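PDB 2C1S: biotin binding protein A, which binds biotin and, as crystallised here, biotin-D-sulfoxide, as a four-chain beta-barrel protein of the avidin family from chicken. Local coordinates for residues A[11-16]-A[120-125]; A[15-20]-A[32-37]; A[98-103]-A[113-118]. All coordinates share one frame; numbering follows the deposited sequence.

Interaction 1 (A[11-16]-A[120-125]); sequences WRNELG and NVFTRV. With BSO (biotin-D-sulfoxide), chain C.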
loop_
_atom_site.group_PDB
_atom_site.type_symbol
_atom_site.label_atom_id
_atom_site.label_comp_id
_atom_site.label_asym_id
_atom_site.label_seq_id
_atom_site.Cartn_x
_atom_site.Cartn_y
_atom_site.Cartn_z
ATOM N N TRP A 11 -22.120 9.184 -5.366
ATOM C CA TRP A 11 -20.941 9.675 -4.651
ATOM C C TRP A 11 -19.910 10.304 -5.607
ATOM O O TRP A 11 -19.787 9.931 -6.766
ATOM C CB TRP A 11 -20.278 8.525 -3.884
ATOM C CG TRP A 11 -21.180 7.808 -2.950
ATOM C CD1 TRP A 11 -21.990 6.748 -3.250
ATOM C CD2 TRP A 11 -21.379 8.086 -1.558
ATOM N NE1 TRP A 11 -22.669 6.350 -2.146
ATOM C CE2 TRP A 11 -22.336 7.173 -1.091
ATOM C CE3 TRP A 11 -20.863 9.052 -0.666
ATOM C CZ2 TRP A 11 -22.765 7.149 0.245
ATOM C CZ3 TRP A 11 -21.300 9.035 0.663
ATOM C CH2 TRP A 11 -22.232 8.081 1.104
ATOM N N ARG A 12 -19.147 11.266 -5.110
ATOM C CA ARG A 12 -18.064 11.889 -5.866
ATOM C C ARG A 12 -16.857 12.025 -4.921
ATOM O O ARG A 12 -17.026 12.285 -3.726
ATOM C CB ARG A 12 -18.485 13.260 -6.366
ATOM C CG ARG A 12 -17.517 13.914 -7.323
ATOM C CD ARG A 12 -17.965 15.345 -7.657
ATOM N NE ARG A 12 -17.977 16.182 -6.454
ATOM C CZ ARG A 12 -16.905 16.813 -5.955
ATOM N NH1 ARG A 12 -15.706 16.713 -6.549
ATOM N NH2 ARG A 12 -17.031 17.555 -4.847
ATOM N N ASN A 13 -15.660 11.820 -5.455
ATOM C CA ASN A 13 -14.446 11.934 -4.662
ATOM C C ASN A 13 -13.676 13.180 -5.048
ATOM O O ASN A 13 -14.099 13.940 -5.948
ATOM C CB ASN A 13 -13.582 10.648 -4.733
ATOM C CG ASN A 13 -12.922 10.402 -6.081
ATOM O OD1 ASN A 13 -12.725 11.309 -6.888
ATOM N ND2 ASN A 13 -12.540 9.121 -6.320
ATOM N N GLU A 14 -12.524 13.373 -4.397
ATOM C CA GLU A 14 -11.752 14.601 -4.546
ATOM C C GLU A 14 -11.035 14.760 -5.886
ATOM O O GLU A 14 -10.510 15.852 -6.185
ATOM C CB GLU A 14 -10.786 14.760 -3.375
ATOM C CG GLU A 14 -9.490 13.949 -3.467
ATOM C CD GLU A 14 -9.657 12.456 -3.203
ATOM O OE1 GLU A 14 -10.778 11.975 -2.962
ATOM O OE2 GLU A 14 -8.630 11.749 -3.233
ATOM N N LEU A 15 -11.001 13.692 -6.691
ATOM C CA LEU A 15 -10.404 13.733 -8.016
ATOM C C LEU A 15 -11.441 14.131 -9.068
ATOM O O LEU A 15 -11.104 14.357 -10.229
ATOM C CB LEU A 15 -9.825 12.363 -8.396
ATOM C CG LEU A 15 -8.710 11.812 -7.515
ATOM C CD1 LEU A 15 -8.171 10.474 -8.091
ATOM C CD2 LEU A 15 -7.600 12.828 -7.361
ATOM N N GLY A 16 -12.697 14.202 -8.636
ATOM C CA GLY A 16 -13.817 14.467 -9.529
ATOM C C GLY A 16 -14.496 13.226 -10.063
ATOM O O GLY A 16 -15.429 13.322 -10.866
ATOM N N ASN A 120 -8.866 7.825 -1.356
ATOM C CA ASN A 120 -9.878 8.743 -1.876
ATOM C C ASN A 120 -10.841 9.024 -0.755
ATOM O O ASN A 120 -11.016 8.190 0.166
ATOM C CB ASN A 120 -10.634 8.141 -3.070
ATOM C CG ASN A 120 -9.842 8.164 -4.370
ATOM O OD1 ASN A 120 -9.816 7.176 -5.081
ATOM N ND2 ASN A 120 -9.209 9.282 -4.685
ATOM N N VAL A 121 -11.482 10.194 -0.816
ATOM C CA VAL A 121 -12.617 10.472 0.074
ATOM C C VAL A 121 -13.836 10.824 -0.785
ATOM O O VAL A 121 -13.721 11.670 -1.660
ATOM C CB VAL A 121 -12.333 11.646 1.048
ATOM C CG1 VAL A 121 -13.500 11.763 1.994
ATOM C CG2 VAL A 121 -11.039 11.408 1.813
ATOM N N PHE A 122 -14.955 10.134 -0.568
ATOM C CA PHE A 122 -16.180 10.371 -1.336
ATOM C C PHE A 122 -17.208 11.099 -0.471
ATOM O O PHE A 122 -17.312 10.850 0.731
ATOM C CB PHE A 122 -16.806 9.057 -1.798
ATOM C CG PHE A 122 -15.996 8.299 -2.846
ATOM C CD1 PHE A 122 -16.342 8.374 -4.201
ATOM C CD2 PHE A 122 -14.909 7.484 -2.460
ATOM C CE1 PHE A 122 -15.629 7.663 -5.161
ATOM C CE2 PHE A 122 -14.196 6.770 -3.406
ATOM C CZ PHE A 122 -14.545 6.852 -4.756
ATOM N N THR A 123 -17.957 11.987 -1.112
ATOM C CA THR A 123 -19.074 12.686 -0.500
ATOM C C THR A 123 -20.299 12.431 -1.375
ATOM O O THR A 123 -20.197 12.257 -2.598
ATOM C CB THR A 123 -18.823 14.212 -0.445
ATOM O OG1 THR A 123 -18.544 14.691 -1.760
ATOM C CG2 THR A 123 -17.618 14.528 0.428
ATOM N N ARG A 124 -21.454 12.459 -0.723
ATOM C CA ARG A 124 -22.749 12.206 -1.351
ATOM C C ARG A 124 -23.088 13.322 -2.342
ATOM O O ARG A 124 -23.048 14.506 -1.994
ATOM C CB ARG A 124 -23.810 12.132 -0.251
ATOM C CG ARG A 124 -25.209 11.977 -0.723
ATOM C CD ARG A 124 -25.568 10.555 -0.812
ATOM N NE ARG A 124 -25.657 9.841 0.468
ATOM C CZ ARG A 124 -25.955 8.546 0.516
ATOM N NH1 ARG A 124 -26.172 7.924 -0.623
ATOM N NH2 ARG A 124 -26.015 7.872 1.665
ATOM N N VAL A 125 -23.383 12.931 -3.575
ATOM C CA VAL A 125 -23.966 13.828 -4.577
ATOM C C VAL A 125 -25.484 13.665 -4.524
ATOM O O VAL A 125 -26.155 14.506 -3.946
ATOM C CB VAL A 125 -23.535 13.526 -6.034
ATOM C CG1 VAL A 125 -24.043 14.624 -6.963
ATOM C CG2 VAL A 125 -22.044 13.391 -6.155
HETATM C C11 BSO C . -6.405 3.033 -15.355
HETATM O O11 BSO C . -6.030 4.187 -15.666
HETATM O O12 BSO C . -5.672 2.028 -15.396
HETATM C C10 BSO C . -7.866 2.796 -14.914
HETATM C C9 BSO C . -8.562 3.972 -14.190
HETATM C C8 BSO C . -8.011 4.077 -12.773
HETATM C C7 BSO C . -8.524 5.370 -12.109
HETATM C C2 BSO C . -7.930 5.479 -10.685
HETATM S S1 BSO C . -8.553 4.261 -9.515
HETATM C C6 BSO C . -7.866 5.141 -8.084
HETATM C C5 BSO C . -8.065 6.637 -8.404
HETATM N N1 BSO C . -9.375 7.062 -7.890
HETATM C C3 BSO C . -10.177 7.421 -8.899
HETATM O O3 BSO C . -11.319 7.845 -8.693
HETATM N N2 BSO C . -9.607 7.326 -10.107
HETATM C C4 BSO C . -8.203 6.838 -9.953
HETATM O O10 BSO C . -7.707 3.039 -9.748
HETATM O O HOH W 1 -16.269 15.570 -3.090
#
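T123 N donates to R12 O at 2.8 Å, and R12 N returns the bond to T123 O at 2.9 Å, pairing strands 9-13 and 115-124, which run antiparallel here and close the barrel. Beyond this pair, both carboxylate oxygens of E14 are held by the strand opposite. OE1 accepts from V121 N at 2.9 Å in a nearly straight bond (169° at the hydrogen), and OE2 accepts from N120 ND2, also at 2.9 Å. Each donor arrives from above the carboxylate plane, and the bend of the E14 chain at chi2 (-75°) turns its end back onto the strand. With its N-H2 group committed to E14, the N120 amide presents OD1 to the bound biotin-D-sulfoxide, where N1 of the ligand donates at 2.8 Å. N13 ND2 donates to the ligand's ureido oxygen O3 at 3.0 Å, while N13 OD1 accepts from L15 N, an Asx turn within the type I turn from N13 to G16. N13 CB sits over the centre of the F122 ring, a CH-pi contact 3.6 Å from the centroid. At the far end the R124 guanidinium is covered on one face by W11 CZ2, 3.5 Å from R124 CZ, with the planes 33° apart. That guanidinium also forms a salt bridge with E93, and W11 NE1 donates to L7 O. An alanine in place of W11 would probably uncover this face of the R124 guanidinium and leave L7 O without the indole N-H. E14 thus probably acts from the second shell, holding the N120 amide so that its oxygen meets the ligand's N-H.

Interaction 2 (A[15-20]-A[32-37]); sequences LGSNMT and GSYQTA. With BSO (biotin-D-sulfoxide), chain C.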
loop_
_atom_site.group_PDB
_atom_site.type_symbol
_atom_site.label_atom_id
_atom_site.label_comp_id
_atom_site.label_asym_id
_atom_site.label_seq_id
_atom_site.Cartn_x
_atom_site.Cartn_y
_atom_site.Cartn_z
ATOM N N LEU A 15 -11.001 13.692 -6.691
ATOM C CA LEU A 15 -10.404 13.733 -8.016
ATOM C C LEU A 15 -11.441 14.131 -9.068
ATOM O O LEU A 15 -11.104 14.357 -10.229
ATOM C CB LEU A 15 -9.825 12.363 -8.396
ATOM C CG LEU A 15 -8.710 11.812 -7.515
ATOM C CD1 LEU A 15 -8.171 10.474 -8.091
ATOM C CD2 LEU A 15 -7.600 12.828 -7.361
ATOM N N GLY A 16 -12.697 14.202 -8.636
ATOM C CA GLY A 16 -13.817 14.467 -9.529
ATOM C C GLY A 16 -14.496 13.226 -10.063
ATOM O O GLY A 16 -15.429 13.322 -10.866
ATOM N N SER A 17 -14.048 12.056 -9.617
ATOM C CA SER A 17 -14.706 10.821 -10.003
ATOM C C SER A 17 -16.096 10.676 -9.373
ATOM O O SER A 17 -16.320 11.048 -8.215
ATOM C CB SER A 17 -13.835 9.606 -9.623
ATOM O OG SER A 17 -12.595 9.730 -10.269
ATOM N N ASN A 18 -17.024 10.112 -10.150
ATOM C CA ASN A 18 -18.357 9.801 -9.666
ATOM C C ASN A 18 -18.590 8.308 -9.627
ATOM O O ASN A 18 -18.050 7.577 -10.453
ATOM C CB ASN A 18 -19.419 10.489 -10.546
ATOM C CG ASN A 18 -19.395 11.976 -10.388
ATOM O OD1 ASN A 18 -19.933 12.513 -9.430
ATOM N ND2 ASN A 18 -18.766 12.658 -11.319
ATOM N N MET A 19 -19.366 7.857 -8.652
ATOM C CA MET A 19 -19.820 6.457 -8.645
ATOM C C MET A 19 -21.224 6.279 -8.089
ATOM O O MET A 19 -21.622 6.927 -7.121
ATOM C CB MET A 19 -18.835 5.540 -7.915
ATOM C CG MET A 19 -18.857 5.634 -6.437
ATOM S SD MET A 19 -18.013 4.266 -5.646
ATOM C CE MET A 19 -18.090 4.835 -3.953
ATOM N N THR A 20 -21.953 5.358 -8.701
ATOM C CA THR A 20 -23.293 5.009 -8.262
ATOM C C THR A 20 -23.263 3.611 -7.705
ATOM O O THR A 20 -22.717 2.713 -8.337
ATOM C CB THR A 20 -24.281 5.042 -9.448
ATOM O OG1 THR A 20 -24.150 6.301 -10.121
ATOM C CG2 THR A 20 -25.710 4.860 -8.937
ATOM N N GLY A 32 -22.689 -1.552 -9.104
ATOM C CA GLY A 32 -22.714 -0.134 -9.356
ATOM C C GLY A 32 -21.972 0.258 -10.597
ATOM O O GLY A 32 -21.595 -0.586 -11.402
ATOM N N SER A 33 -21.739 1.557 -10.762
ATOM C CA SER A 33 -20.940 2.050 -11.878
ATOM C C SER A 33 -19.955 3.112 -11.389
ATOM O O SER A 33 -20.208 3.775 -10.375
ATOM C CB SER A 33 -21.824 2.619 -13.001
ATOM O OG SER A 33 -22.671 3.622 -12.462
ATOM N N TYR A 34 -18.856 3.273 -12.115
ATOM C CA TYR A 34 -17.762 4.146 -11.683
ATOM C C TYR A 34 -17.272 4.928 -12.868
ATOM O O TYR A 34 -16.849 4.343 -13.888
ATOM C CB TYR A 34 -16.595 3.299 -11.093
ATOM C CG TYR A 34 -15.673 4.103 -10.193
ATOM C CD1 TYR A 34 -15.802 4.012 -8.810
ATOM C CD2 TYR A 34 -14.719 4.984 -10.724
ATOM C CE1 TYR A 34 -14.996 4.771 -7.958
ATOM C CE2 TYR A 34 -13.864 5.769 -9.874
ATOM C CZ TYR A 34 -14.030 5.638 -8.478
ATOM O OH TYR A 34 -13.251 6.358 -7.573
ATOM N N GLN A 35 -17.359 6.258 -12.753
ATOM C CA GLN A 35 -16.898 7.177 -13.774
ATOM C C GLN A 35 -15.664 7.942 -13.278
ATOM O O GLN A 35 -15.772 9.013 -12.630
ATOM C CB GLN A 35 -18.004 8.181 -14.119
ATOM C CG GLN A 35 -17.655 9.080 -15.298
ATOM C CD GLN A 35 -17.719 8.348 -16.644
ATOM O OE1 GLN A 35 -18.630 7.554 -16.884
ATOM N NE2 GLN A 35 -16.758 8.619 -17.521
ATOM N N THR A 36 -14.491 7.408 -13.576
ATOM C CA THR A 36 -13.273 8.036 -13.077
ATOM C C THR A 36 -12.958 9.316 -13.841
ATOM O O THR A 36 -13.181 9.390 -15.059
ATOM C CB THR A 36 -12.062 7.016 -13.073
ATOM O OG1 THR A 36 -10.902 7.684 -12.590
ATOM C CG2 THR A 36 -11.758 6.469 -14.464
ATOM N N ALA A 37 -12.471 10.345 -13.136
ATOM C CA ALA A 37 -12.071 11.608 -13.769
ATOM C C ALA A 37 -10.695 11.538 -14.387
ATOM O O ALA A 37 -10.339 12.376 -15.229
ATOM C CB ALA A 37 -12.129 12.747 -12.756
HETATM C C11 BSO C . -6.405 3.033 -15.355
HETATM O O11 BSO C . -6.030 4.187 -15.666
HETATM O O12 BSO C . -5.672 2.028 -15.396
HETATM C C10 BSO C . -7.866 2.796 -14.914
HETATM C C9 BSO C . -8.562 3.972 -14.190
HETATM C C8 BSO C . -8.011 4.077 -12.773
HETATM C C7 BSO C . -8.524 5.370 -12.109
HETATM C C2 BSO C . -7.930 5.479 -10.685
HETATM S S1 BSO C . -8.553 4.261 -9.515
HETATM C C6 BSO C . -7.866 5.141 -8.084
HETATM C C5 BSO C . -8.065 6.637 -8.404
HETATM N N1 BSO C . -9.375 7.062 -7.890
HETATM C C3 BSO C . -10.177 7.421 -8.899
HETATM O O3 BSO C . -11.319 7.845 -8.693
HETATM N N2 BSO C . -9.607 7.326 -10.107
HETATM C C4 BSO C . -8.203 6.838 -9.953
HETATM O O10 BSO C . -7.707 3.039 -9.748
HETATM O O HOH W 2 -16.506 11.714 -13.193
#
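S17 OG accepts from A37 N at 2.9 Å and donates to O3 of biotin-D-sulfoxide at 2.8 Å, so one hydroxyl ties the two segments together at the ligand. Its torsion, with OG anti to the carbonyl carbon (chi1 -59°), turns it to both partners. Y34 OH donates to the same O3 at 2.7 Å, the oxygen lying at the edge of the phenol ring and in its plane. Just past the end of the strand, T36 OG1 takes the ligand's N2-H at 2.8 Å and is itself hydrogen-bonded to V38 O. The inner face is tightly packed. M19 CB lies 3.5 Å from Y34 CD1, and M19 SD makes an oblique Met-aromatic contact 4.9 Å from the ring centroid. F122 and F68 touch both side chains, and the rings of W72 and F81 meet that of Y34. The other face, which carries N18, T20, S33 and Q35, is looser and wetter: T20 CB comes no nearer than 3.7 Å to S33 OG, and a water accepts from N18 ND2 and donates to G16 O and Q35 O. Backbone bonds pair N18 with Q35 and T20 with S33. Two glycines fit where a side chain would not. At G32 a CB would collide with T20 O, and at G16 the backbone turn would jam one against the preceding carbonyl. The segments belong to the antiparallel hairpin of strands 18-21 and 29-35, whose inner face and loop ends contribute the hydroxyls around the ureido ring, as in the biotin site of avidin-family barrels.

Interaction 3 (A[98-103]-A[113-118]); sequences AWLLRE and KATRVG. With BSO (biotin-D-sulfoxide), chain C.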
loop_
_atom_site.group_PDB
_atom_site.type_symbol
_atom_site.label_atom_id
_atom_site.label_comp_id
_atom_site.label_asym_id
_atom_site.label_seq_id
_atom_site.Cartn_x
_atom_site.Cartn_y
_atom_site.Cartn_z
ATOM N N ALA A 98 -9.328 3.372 0.615
ATOM C CA ALA A 98 -7.983 3.147 0.092
ATOM C C ALA A 98 -8.158 2.224 -1.096
ATOM O O ALA A 98 -9.117 1.454 -1.181
ATOM C CB ALA A 98 -7.051 2.486 1.141
ATOM N N TRP A 99 -7.223 2.299 -2.018
ATOM C CA TRP A 99 -7.378 1.543 -3.253
ATOM C C TRP A 99 -6.052 0.981 -3.732
ATOM O O TRP A 99 -4.979 1.491 -3.360
ATOM C CB TRP A 99 -8.063 2.418 -4.343
ATOM C CG TRP A 99 -7.355 3.731 -4.631
ATOM C CD1 TRP A 99 -7.752 4.971 -4.224
ATOM C CD2 TRP A 99 -6.188 3.925 -5.441
ATOM N NE1 TRP A 99 -6.894 5.921 -4.713
ATOM C CE2 TRP A 99 -5.920 5.313 -5.457
ATOM C CE3 TRP A 99 -5.343 3.056 -6.167
ATOM C CZ2 TRP A 99 -4.842 5.865 -6.142
ATOM C CZ3 TRP A 99 -4.259 3.615 -6.859
ATOM C CH2 TRP A 99 -4.016 4.997 -6.841
ATOM N N LEU A 100 -6.153 -0.092 -4.526
ATOM C CA LEU A 100 -5.028 -0.637 -5.273
ATOM C C LEU A 100 -5.425 -0.753 -6.732
ATOM O O LEU A 100 -6.507 -1.258 -7.032
ATOM C CB LEU A 100 -4.644 -2.035 -4.756
ATOM C CG LEU A 100 -4.108 -2.232 -3.333
ATOM C CD1 LEU A 100 -4.001 -3.737 -2.957
ATOM C CD2 LEU A 100 -2.764 -1.518 -3.155
ATOM N N LEU A 101 -4.544 -0.278 -7.607
ATOM C CA LEU A 101 -4.768 -0.331 -9.057
ATOM C C LEU A 101 -3.722 -1.274 -9.612
ATOM O O LEU A 101 -2.506 -1.020 -9.477
ATOM C CB LEU A 101 -4.655 1.047 -9.658
ATOM C CG LEU A 101 -4.578 1.186 -11.201
ATOM C CD1 LEU A 101 -5.817 0.676 -11.886
ATOM C CD2 LEU A 101 -4.298 2.640 -11.608
ATOM N N ARG A 102 -4.217 -2.372 -10.175
ATOM C CA ARG A 102 -3.346 -3.457 -10.689
ATOM C C ARG A 102 -3.301 -3.367 -12.218
ATOM O O ARG A 102 -4.333 -3.547 -12.877
ATOM C CB ARG A 102 -3.918 -4.808 -10.315
ATOM C CG ARG A 102 -3.043 -6.007 -10.736
ATOM C CD ARG A 102 -2.064 -6.185 -9.666
ATOM N NE ARG A 102 -1.060 -7.225 -9.859
ATOM C CZ ARG A 102 -0.530 -7.883 -8.830
ATOM N NH1 ARG A 102 0.408 -8.782 -9.038
ATOM N NH2 ARG A 102 -0.960 -7.632 -7.583
ATOM N N GLU A 103 -2.120 -3.086 -12.747
ATOM C CA GLU A 103 -1.832 -3.236 -14.178
ATOM C C GLU A 103 -1.706 -4.694 -14.632
ATOM O O GLU A 103 -1.133 -5.537 -13.926
ATOM C CB GLU A 103 -0.479 -2.598 -14.463
ATOM C CG GLU A 103 -0.532 -1.212 -15.007
ATOM C CD GLU A 103 0.831 -0.747 -15.455
ATOM O OE1 GLU A 103 1.580 -1.565 -16.051
ATOM O OE2 GLU A 103 1.152 0.434 -15.212
ATOM N N LYS A 113 6.116 -4.412 -10.224
ATOM C CA LYS A 113 5.775 -3.039 -10.559
ATOM C C LYS A 113 4.286 -2.818 -10.912
ATOM O O LYS A 113 3.887 -1.737 -11.375
ATOM C CB LYS A 113 6.660 -2.520 -11.709
ATOM C CG LYS A 113 6.379 -3.183 -13.043
ATOM C CD LYS A 113 7.260 -2.678 -14.131
ATOM C CE LYS A 113 7.106 -3.600 -15.353
ATOM N NZ LYS A 113 7.865 -3.029 -16.507
ATOM N N ALA A 114 3.479 -3.840 -10.661
ATOM C CA ALA A 114 2.123 -3.876 -11.218
ATOM C C ALA A 114 1.073 -3.098 -10.423
ATOM O O ALA A 114 -0.013 -2.900 -10.914
ATOM C CB ALA A 114 1.690 -5.302 -11.389
ATOM N N THR A 115 1.392 -2.686 -9.188
ATOM C CA THR A 115 0.326 -2.296 -8.221
ATOM C C THR A 115 0.585 -0.920 -7.678
ATOM O O THR A 115 1.607 -0.692 -7.042
ATOM C CB THR A 115 0.284 -3.293 -7.024
ATOM O OG1 THR A 115 0.054 -4.623 -7.540
ATOM C CG2 THR A 115 -0.834 -2.957 -6.068
ATOM N N ARG A 116 -0.324 0.007 -7.955
ATOM C CA ARG A 116 -0.297 1.333 -7.352
ATOM C C ARG A 116 -1.284 1.355 -6.195
ATOM O O ARG A 116 -2.253 0.582 -6.166
ATOM C CB ARG A 116 -0.644 2.429 -8.355
ATOM C CG ARG A 116 0.375 2.652 -9.451
ATOM C CD ARG A 116 -0.156 3.832 -10.305
ATOM N NE ARG A 116 0.532 4.008 -11.583
ATOM C CZ ARG A 116 0.163 3.433 -12.727
ATOM N NH1 ARG A 116 -0.900 2.642 -12.771
ATOM N NH2 ARG A 116 0.852 3.655 -13.842
ATOM N N VAL A 117 -1.011 2.235 -5.232
ATOM C CA VAL A 117 -1.849 2.386 -4.062
ATOM C C VAL A 117 -2.186 3.869 -3.838
ATOM O O VAL A 117 -1.410 4.738 -4.153
ATOM C CB VAL A 117 -1.130 1.838 -2.783
ATOM C CG1 VAL A 117 0.199 2.616 -2.468
ATOM C CG2 VAL A 117 -2.103 1.782 -1.595
ATOM N N GLY A 118 -3.342 4.138 -3.248
ATOM C CA GLY A 118 -3.704 5.517 -2.926
ATOM C C GLY A 118 -4.928 5.548 -2.029
ATOM O O GLY A 118 -5.362 4.528 -1.512
HETATM C C11 BSO C . -6.405 3.033 -15.355
HETATM O O11 BSO C . -6.030 4.187 -15.666
HETATM O O12 BSO C . -5.672 2.028 -15.396
HETATM C C10 BSO C . -7.866 2.796 -14.914
HETATM C C9 BSO C . -8.562 3.972 -14.190
HETATM C C8 BSO C . -8.011 4.077 -12.773
HETATM C C7 BSO C . -8.524 5.370 -12.109
HETATM C C2 BSO C . -7.930 5.479 -10.685
HETATM S S1 BSO C . -8.553 4.261 -9.515
HETATM C C6 BSO C . -7.866 5.141 -8.084
HETATM C C5 BSO C . -8.065 6.637 -8.404
HETATM N N1 BSO C . -9.375 7.062 -7.890
HETATM C C3 BSO C . -10.177 7.421 -8.899
HETATM O O3 BSO C . -11.319 7.845 -8.693
HETATM N N2 BSO C . -9.607 7.326 -10.107
HETATM C C4 BSO C . -8.203 6.838 -9.953
HETATM O O10 BSO C . -7.707 3.039 -9.748
HETATM O O HOH W 3 1.735 -0.319 -12.128
#
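The indole of W99 lies between ligand and strand: C6 of biotin-D-sulfoxide stands over one face, 3.3 Å from W99 CE2, and the G118 backbone lies against the opposite face. G118 CA makes a CH-pi contact there, 3.7 Å from the centroid of the six-membered ring. A side chain at G118 would strike W99 CZ2, so the close approach of indole to strand depends on glycine. CG of W99 stands between its backbone N and carbonyl carbon (chi1 56°), which folds the ring back over the neighbouring strand. L101 and R116 lie side by side on the same face and point the same way, with L101 CD2 3.6 Å from R116 NH1, while L101 CB is 3.6 Å from the ligand's sulfoxide oxygen O10. These are adjacent antiparallel strands of the avidin-type barrel, 93-102 and 115-124, with backbone bonds pairing W99 with G118 and L101 with R116. On the outer face L100 crosses V117 obliquely, CD2 to CG2 at 3.7 Å, and both meet V117 of the second subunit; W112 of that subunit packs on W99 and L101. At the end of the ladder E103 N donates to A114 O, and E103 OE2 forms a long salt bridge with R116 NH2 at 3.5 Å, carboxylate and guanidinium planes 51° apart.

Overall arrangement
All three interactions lie in one eight-stranded antiparallel barrel and touch the same biotin-D-sulfoxide. Interactions 1 and 2 are close, their centres about 8 Å apart; they share L15 and G16, and strands 9-13 and 18-21 are neighbours in the sheet. Interaction 3 shares strand 115-124 with interaction 1, at about 19 Å between centres, and lies about 17 Å from interaction 2. Along the chain, interaction 1 joins the first strand to the last and so closes the barrel; interaction 2 precedes interaction 3, which is nested within that long loop. The ligand site is thus assembled from segments spread from N13 to N120, interaction 3 having the most extensive contacts with neighbouring subunits.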